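PDB 3VW4: Rep from Escherichia coli, which acts as the initiator-primase of plasmid ColE2-P9, its DNA-binding domain, the part present here, recognising the replication origin and unwinding the duplex. Local coordinates for residues Tyr11-Lys16 with Ala48-Pro53; Asp37-Arg42 with Lys64-Tyr69. All blocks are in the same frame, centred on the assembly; numbering follows the deposited sequence.

Contact 1. Residues Tyr11-Lys16 with Ala48-Pro53. With nucleotides of chain D.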
# COMPACT_ATOMS: atom_id res chain seq x y z
N TYR A 11 15.26 14.13 -12.27
CA TYR A 11 13.85 13.76 -12.23
C TYR A 11 13.66 12.24 -12.14
O TYR A 11 13.05 11.65 -11.25
CB TYR A 11 13.16 14.32 -13.48
CG TYR A 11 11.66 14.14 -13.55
CD1 TYR A 11 11.08 12.94 -14.01
CD2 TYR A 11 10.80 15.16 -13.20
CE1 TYR A 11 9.71 12.76 -14.08
CE2 TYR A 11 9.42 14.99 -13.25
CZ TYR A 11 8.89 13.79 -13.69
OH TYR A 11 7.51 13.67 -13.77
N HIS A 12 14.21 11.61 -13.11
CA HIS A 12 13.96 10.24 -13.27
C HIS A 12 14.41 9.51 -12.04
O HIS A 12 13.71 8.62 -11.54
CB HIS A 12 14.75 9.81 -14.45
CG HIS A 12 14.74 8.38 -14.62
ND1 HIS A 12 15.81 7.58 -14.23
CD2 HIS A 12 13.74 7.54 -15.06
CE1 HIS A 12 15.50 6.30 -14.49
NE2 HIS A 12 14.22 6.28 -14.99
N LEU A 13 15.59 9.84 -11.55
CA LEU A 13 16.00 9.24 -10.32
C LEU A 13 15.08 9.64 -9.15
O LEU A 13 14.70 8.78 -8.38
CB LEU A 13 17.45 9.57 -10.01
CG LEU A 13 18.62 8.69 -10.45
CD1 LEU A 13 18.35 7.47 -11.31
CD2 LEU A 13 19.59 9.60 -11.11
N PHE A 14 14.71 10.91 -9.00
CA PHE A 14 13.92 11.34 -7.84
C PHE A 14 12.58 10.66 -7.89
O PHE A 14 12.03 10.25 -6.94
CB PHE A 14 13.75 12.86 -7.88
CG PHE A 14 12.74 13.39 -6.90
CD1 PHE A 14 13.02 13.43 -5.54
CD2 PHE A 14 11.51 13.81 -7.31
CE1 PHE A 14 12.08 13.91 -4.63
CE2 PHE A 14 10.58 14.25 -6.40
CZ PHE A 14 10.86 14.31 -5.05
N GLU A 15 12.02 10.51 -9.06
CA GLU A 15 10.65 9.90 -9.18
C GLU A 15 10.67 8.40 -8.88
O GLU A 15 9.84 7.93 -8.14
CB GLU A 15 10.05 10.13 -10.60
CG GLU A 15 9.64 11.55 -10.86
CD GLU A 15 8.41 11.91 -10.04
OE1 GLU A 15 7.36 11.22 -10.24
OE2 GLU A 15 8.48 12.84 -9.20
N LYS A 16 11.59 7.65 -9.53
CA LYS A 16 11.75 6.21 -9.31
C LYS A 16 11.91 5.91 -7.82
O LYS A 16 11.07 5.29 -7.21
CB LYS A 16 13.00 5.75 -10.02
CG LYS A 16 12.73 4.92 -11.22
CD LYS A 16 12.30 3.54 -10.80
CE LYS A 16 12.38 2.57 -11.98
NZ LYS A 16 11.04 2.28 -12.60
N ALA A 48 23.38 3.74 -12.12
CA ALA A 48 24.42 2.96 -12.75
C ALA A 48 23.86 2.32 -14.05
O ALA A 48 24.60 2.06 -14.99
CB ALA A 48 24.88 1.90 -11.77
N SER A 49 22.56 2.13 -14.06
CA SER A 49 21.79 1.87 -15.24
C SER A 49 21.82 2.90 -16.40
O SER A 49 21.84 2.49 -17.52
CB SER A 49 20.34 1.63 -14.84
OG SER A 49 20.35 0.30 -14.35
N LEU A 50 21.79 4.19 -16.11
CA LEU A 50 21.73 5.18 -17.17
C LEU A 50 22.95 5.09 -18.01
O LEU A 50 24.02 4.80 -17.50
CB LEU A 50 21.71 6.58 -16.58
CG LEU A 50 20.50 6.90 -15.73
CD1 LEU A 50 20.67 8.24 -15.02
CD2 LEU A 50 19.25 6.83 -16.60
N PRO A 51 22.82 5.38 -19.30
CA PRO A 51 23.96 5.37 -20.18
C PRO A 51 25.03 6.38 -19.71
O PRO A 51 26.25 6.10 -19.83
CB PRO A 51 23.35 5.78 -21.53
CG PRO A 51 21.92 5.43 -21.43
CD PRO A 51 21.58 5.73 -20.01
N VAL A 52 24.60 7.54 -19.22
CA VAL A 52 25.53 8.52 -18.70
C VAL A 52 25.14 8.86 -17.31
O VAL A 52 24.46 9.84 -17.07
CB VAL A 52 25.65 9.78 -19.57
CG1 VAL A 52 26.85 10.57 -19.11
CG2 VAL A 52 25.86 9.41 -21.03
N PRO A 53 25.60 8.08 -16.35
CA PRO A 53 25.20 8.25 -14.92
C PRO A 53 25.58 9.62 -14.38
O PRO A 53 26.57 10.19 -14.77
CB PRO A 53 26.04 7.21 -14.20
CG PRO A 53 26.54 6.32 -15.28
CD PRO A 53 26.67 7.10 -16.51
P DG D 1 11.17 19.83 -1.76
OP1 DG D 1 12.16 20.97 -1.84
OP2 DG D 1 11.15 18.91 -0.55
O5' DG D 1 9.70 20.17 -2.32
C5' DG D 1 9.45 20.91 -3.54
C4' DG D 1 9.29 19.98 -4.72
O4' DG D 1 10.58 19.52 -5.16
C3' DG D 1 8.43 18.73 -4.52
O3' DG D 1 7.31 18.81 -5.41
C2' DG D 1 9.30 17.57 -4.98
C1' DG D 1 10.52 18.19 -5.63
N9 DG D 1 11.79 17.57 -5.29
C8 DG D 1 12.33 17.44 -4.04
N7 DG D 1 13.53 16.93 -4.04
C5 DG D 1 13.81 16.74 -5.39
C6 DG D 1 14.95 16.15 -6.02
O6 DG D 1 15.98 15.72 -5.50
N1 DG D 1 14.81 16.13 -7.39
C2 DG D 1 13.72 16.58 -8.09
N2 DG D 1 13.78 16.46 -9.42
N3 DG D 1 12.64 17.09 -7.51
C4 DG D 1 12.76 17.16 -6.18
P DA D 2 5.89 18.49 -4.83
OP1 DA D 2 4.96 18.87 -5.87
OP2 DA D 2 5.96 19.17 -3.49
O5' DA D 2 5.51 16.94 -4.59
C5' DA D 2 5.72 15.88 -5.56
C4' DA D 2 5.35 14.53 -4.97
O4' DA D 2 6.42 13.95 -4.16
C3' DA D 2 4.16 14.52 -4.02
O3' DA D 2 3.75 13.18 -3.94
C2' DA D 2 4.82 14.91 -2.71
C1' DA D 2 6.16 14.18 -2.78
N9 DA D 2 7.34 14.83 -2.22
C8 DA D 2 7.64 16.15 -2.02
N7 DA D 2 8.83 16.36 -1.52
C5 DA D 2 9.39 15.09 -1.46
C6 DA D 2 10.67 14.63 -1.10
N6 DA D 2 11.65 15.43 -0.66
N1 DA D 2 10.89 13.30 -1.14
C2 DA D 2 9.90 12.50 -1.53
N3 DA D 2 8.67 12.81 -1.92
C4 DA D 2 8.48 14.14 -1.88
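Leu50 points its two methyl groups at two successive residues of helix 7-24, His12 and Leu13. CD2 approaches the imidazole obliquely and lies 4.2 Å from His12 ND1. The other branch, CD1, meets CD2 of Leu13 at 4.3 Å. With CG of Leu50 turned beside its backbone N (chi1 -64°), the fork reaches across a backbone gap in which the CA atoms of Leu13 and Leu50 remain 9.8 Å apart. The contact is small, a van der Waals touch of side-chain ends with no hydrogen bond between the segments. On another side of the same helical turn, Phe14 serves the DNA. Its CG stands anti to the backbone N (chi1 169°), and the base of DG1 of chain D lies flat over the ring, C4 of DG1 sitting 3.4 Å above the centre of the Phe14 ring plane. DA2 of chain D instead meets the ring at its edge. Leu13 also packs on Tyr46 and Asn47, Val52 O accepts a hydrogen bond from Arg9, and Phe14 leans on Ile62 and Ile66, so helix 7-24 packs against the C-terminal end of helix 32-49 and the flank of helix 56-73.

Contact 2. Residues Asp37-Arg42 with Lys64-Tyr69. With nucleotides of chain D.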
# COMPACT_ATOMS: atom_id res chain seq x y z
N ASP A 37 21.60 6.02 4.21
CA ASP A 37 22.49 5.24 3.39
C ASP A 37 21.68 4.35 2.44
O ASP A 37 21.95 4.34 1.22
CB ASP A 37 23.48 4.52 4.24
CG ASP A 37 24.50 5.48 4.94
OD1 ASP A 37 24.66 6.74 4.52
OD2 ASP A 37 25.22 4.95 5.94
N ALA A 38 20.61 3.76 2.96
CA ALA A 38 19.76 2.90 2.16
C ALA A 38 19.23 3.58 0.88
O ALA A 38 19.31 2.96 -0.21
CB ALA A 38 18.62 2.30 2.94
N VAL A 39 18.74 4.82 1.00
CA VAL A 39 18.07 5.44 -0.09
C VAL A 39 19.09 5.91 -1.13
O VAL A 39 18.98 5.57 -2.33
CB VAL A 39 17.26 6.59 0.43
CG1 VAL A 39 16.87 7.57 -0.68
CG2 VAL A 39 16.08 6.01 1.18
N ILE A 40 20.14 6.60 -0.68
CA ILE A 40 21.24 6.91 -1.57
C ILE A 40 21.68 5.68 -2.35
O ILE A 40 21.89 5.74 -3.52
CB ILE A 40 22.45 7.43 -0.79
CG1 ILE A 40 22.04 8.73 -0.09
CG2 ILE A 40 23.67 7.59 -1.69
CD1 ILE A 40 23.20 9.29 0.76
N GLN A 41 21.78 4.55 -1.68
CA GLN A 41 22.25 3.36 -2.34
C GLN A 41 21.26 2.90 -3.44
O GLN A 41 21.67 2.51 -4.53
CB GLN A 41 22.49 2.36 -1.29
CG GLN A 41 22.70 0.97 -1.75
CD GLN A 41 23.27 0.14 -0.61
OE1 GLN A 41 24.50 -0.05 -0.56
NE2 GLN A 41 22.40 -0.32 0.35
N ARG A 42 19.98 3.08 -3.18
CA ARG A 42 19.00 2.83 -4.23
C ARG A 42 19.05 3.87 -5.39
O ARG A 42 18.83 3.52 -6.57
CB ARG A 42 17.61 2.63 -3.69
CG ARG A 42 16.70 2.36 -4.84
CD ARG A 42 15.66 1.28 -4.62
NE ARG A 42 16.18 -0.05 -4.46
CZ ARG A 42 15.56 -1.15 -4.87
NH1 ARG A 42 14.41 -1.07 -5.51
NH2 ARG A 42 16.09 -2.34 -4.66
N LYS A 64 19.45 12.28 -0.16
CA LYS A 64 19.27 12.94 1.13
C LYS A 64 17.85 13.52 1.21
O LYS A 64 17.12 13.43 2.26
CB LYS A 64 20.30 14.07 1.27
CG LYS A 64 20.32 14.71 2.64
CD LYS A 64 21.56 15.59 2.88
CE LYS A 64 22.94 14.87 2.71
NZ LYS A 64 24.22 15.70 2.92
N SER A 65 17.44 14.11 0.09
CA SER A 65 16.13 14.68 -0.04
C SER A 65 15.03 13.66 0.28
O SER A 65 14.15 13.96 1.08
CB SER A 65 15.93 15.20 -1.44
OG SER A 65 14.75 16.00 -1.46
N ILE A 66 15.08 12.47 -0.33
CA ILE A 66 13.99 11.53 -0.17
C ILE A 66 13.96 11.02 1.28
O ILE A 66 12.88 10.81 1.92
CB ILE A 66 14.11 10.38 -1.18
CG1 ILE A 66 14.04 11.01 -2.59
CG2 ILE A 66 13.00 9.38 -0.98
CD1 ILE A 66 14.26 10.05 -3.73
N ALA A 67 15.17 10.85 1.79
CA ALA A 67 15.30 10.17 3.05
C ALA A 67 14.92 11.16 4.15
O ALA A 67 14.33 10.75 5.11
CB ALA A 67 16.69 9.68 3.21
N LYS A 68 15.19 12.44 3.99
CA LYS A 68 14.73 13.32 5.05
C LYS A 68 13.25 13.44 5.02
O LYS A 68 12.60 13.26 6.07
CB LYS A 68 15.32 14.67 5.01
CG LYS A 68 16.76 14.65 5.39
CD LYS A 68 17.50 15.72 4.60
CE LYS A 68 17.06 17.10 5.03
NZ LYS A 68 17.55 17.44 6.43
N TYR A 69 12.67 13.63 3.86
CA TYR A 69 11.24 13.76 3.77
C TYR A 69 10.53 12.55 4.32
O TYR A 69 9.70 12.68 5.22
CB TYR A 69 10.85 14.04 2.33
CG TYR A 69 9.46 14.33 2.01
CD1 TYR A 69 8.54 13.30 1.75
CD2 TYR A 69 9.01 15.65 1.90
CE1 TYR A 69 7.20 13.61 1.44
CE2 TYR A 69 7.69 15.95 1.60
CZ TYR A 69 6.80 14.92 1.35
OH TYR A 69 5.51 15.22 0.98
P DA D 2 5.89 18.49 -4.83
OP1 DA D 2 4.96 18.87 -5.87
OP2 DA D 2 5.96 19.17 -3.49
O5' DA D 2 5.51 16.94 -4.59
C5' DA D 2 5.72 15.88 -5.56
C4' DA D 2 5.35 14.53 -4.97
O4' DA D 2 6.42 13.95 -4.16
C3' DA D 2 4.16 14.52 -4.02
O3' DA D 2 3.75 13.18 -3.94
C2' DA D 2 4.82 14.91 -2.71
C1' DA D 2 6.16 14.18 -2.78
N9 DA D 2 7.34 14.83 -2.22
C8 DA D 2 7.64 16.15 -2.02
N7 DA D 2 8.83 16.36 -1.52
C5 DA D 2 9.39 15.09 -1.46
C6 DA D 2 10.67 14.63 -1.10
N6 DA D 2 11.65 15.43 -0.66
N1 DA D 2 10.89 13.30 -1.14
C2 DA D 2 9.90 12.50 -1.53
N3 DA D 2 8.67 12.81 -1.92
C4 DA D 2 8.48 14.14 -1.88
P DG D 1 11.17 19.83 -1.76
OP1 DG D 1 12.16 20.97 -1.84
OP2 DG D 1 11.15 18.91 -0.55
O5' DG D 1 9.70 20.17 -2.32
C5' DG D 1 9.45 20.91 -3.54
C4' DG D 1 9.29 19.98 -4.72
O4' DG D 1 10.58 19.52 -5.16
C3' DG D 1 8.43 18.73 -4.52
O3' DG D 1 7.31 18.81 -5.41
C2' DG D 1 9.30 17.57 -4.98
C1' DG D 1 10.52 18.19 -5.63
N9 DG D 1 11.79 17.57 -5.29
C8 DG D 1 12.33 17.44 -4.04
N7 DG D 1 13.53 16.93 -4.04
C5 DG D 1 13.81 16.74 -5.39
C6 DG D 1 14.95 16.15 -6.02
O6 DG D 1 15.98 15.72 -5.50
N1 DG D 1 14.81 16.13 -7.39
C2 DG D 1 13.72 16.58 -8.09
N2 DG D 1 13.78 16.46 -9.42
N3 DG D 1 12.64 17.09 -7.51
C4 DG D 1 12.76 17.16 -6.18
P DT D 3 2.44 12.84 -3.10
OP1 DT D 3 1.75 11.79 -3.86
OP2 DT D 3 1.63 14.00 -2.65
O5' DT D 3 2.84 12.30 -1.65
C5' DT D 3 3.95 11.38 -1.50
C4' DT D 3 3.59 10.33 -0.49
O4' DT D 3 3.78 10.91 0.81
C3' DT D 3 2.13 9.90 -0.54
O3' DT D 3 2.03 8.52 -0.27
C2' DT D 3 1.47 10.71 0.56
C1' DT D 3 2.58 10.96 1.53
N1 DT D 3 2.54 12.24 2.24
C2 DT D 3 2.59 12.17 3.62
O2 DT D 3 2.65 11.12 4.23
N3 DT D 3 2.52 13.38 4.25
C4 DT D 3 2.47 14.63 3.66
O4 DT D 3 2.46 15.63 4.36
C5 DT D 3 2.39 14.62 2.22
C7 DT D 3 2.24 15.93 1.50
C6 DT D 3 2.45 13.44 1.58
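Val39 packs into the flank of helix 56-73 between Ile66 and Ala67, and it has more surface buried here than any other residue of the pair. Its CG1, anti to the backbone N at chi1 162°, extends to within 4.0 Å of Ile66 CB, and the two branched side chains cross obliquely. Its CB faces the methyl of Ala67, with Val39 CB and Ala67 CB 4.2 Å apart; the small alanine side chain allows the CA atoms of Val39 and Ala67 to come within 6.3 Å. Lys64 contributes through its backbone end, where its N lies 4.4 Å from Ile40 CG1, while its CB points away from the partner helix. Segments 37-42 and 64-69 run roughly antiparallel, at 141°, with their axes 8.5 Å apart at closest approach, and their helices pack with helix 7-24 as a three-helix unit, a region matching part of the Primase C-terminal 1 family. Trp20 covers Val39 from helix 7-24, and Val17 and Ala21 touch Ile66. Segment 64-69 also meets the DNA: Ser65 OG donates to N7 of DG1 of chain D at 3.0 Å, and N6 of DA2 of chain D makes weak hydrogen bonds to both Ser65 O and OG. The adenine of DA2 lies flat over the Tyr69 ring, its C5 3.4 Å above the centre of the ring plane, and Tyr69 OH comes 3.4 Å from the methyl C7 of DT3 of chain D.

Contacts 1 and 2 both lie on helices that also carry DNA-contacting side chains. Contact 2 uses the middle of helix 32-49, contact 1 the loop just after its end, and their centres lie about 14 Å apart. Their direct meeting is a packing contact between Phe14 O and Ile66 CD1, 3.9 Å apart, so helix 7-24 and helix 56-73 meet close to the bases. DG1 and DA2 of chain D each touch both segment 11-16 and segment 64-69. Two adjacent nucleotides are thus shared by segments belonging to different contacts, an arrangement consistent with a role in holding separated strands of the origin DNA.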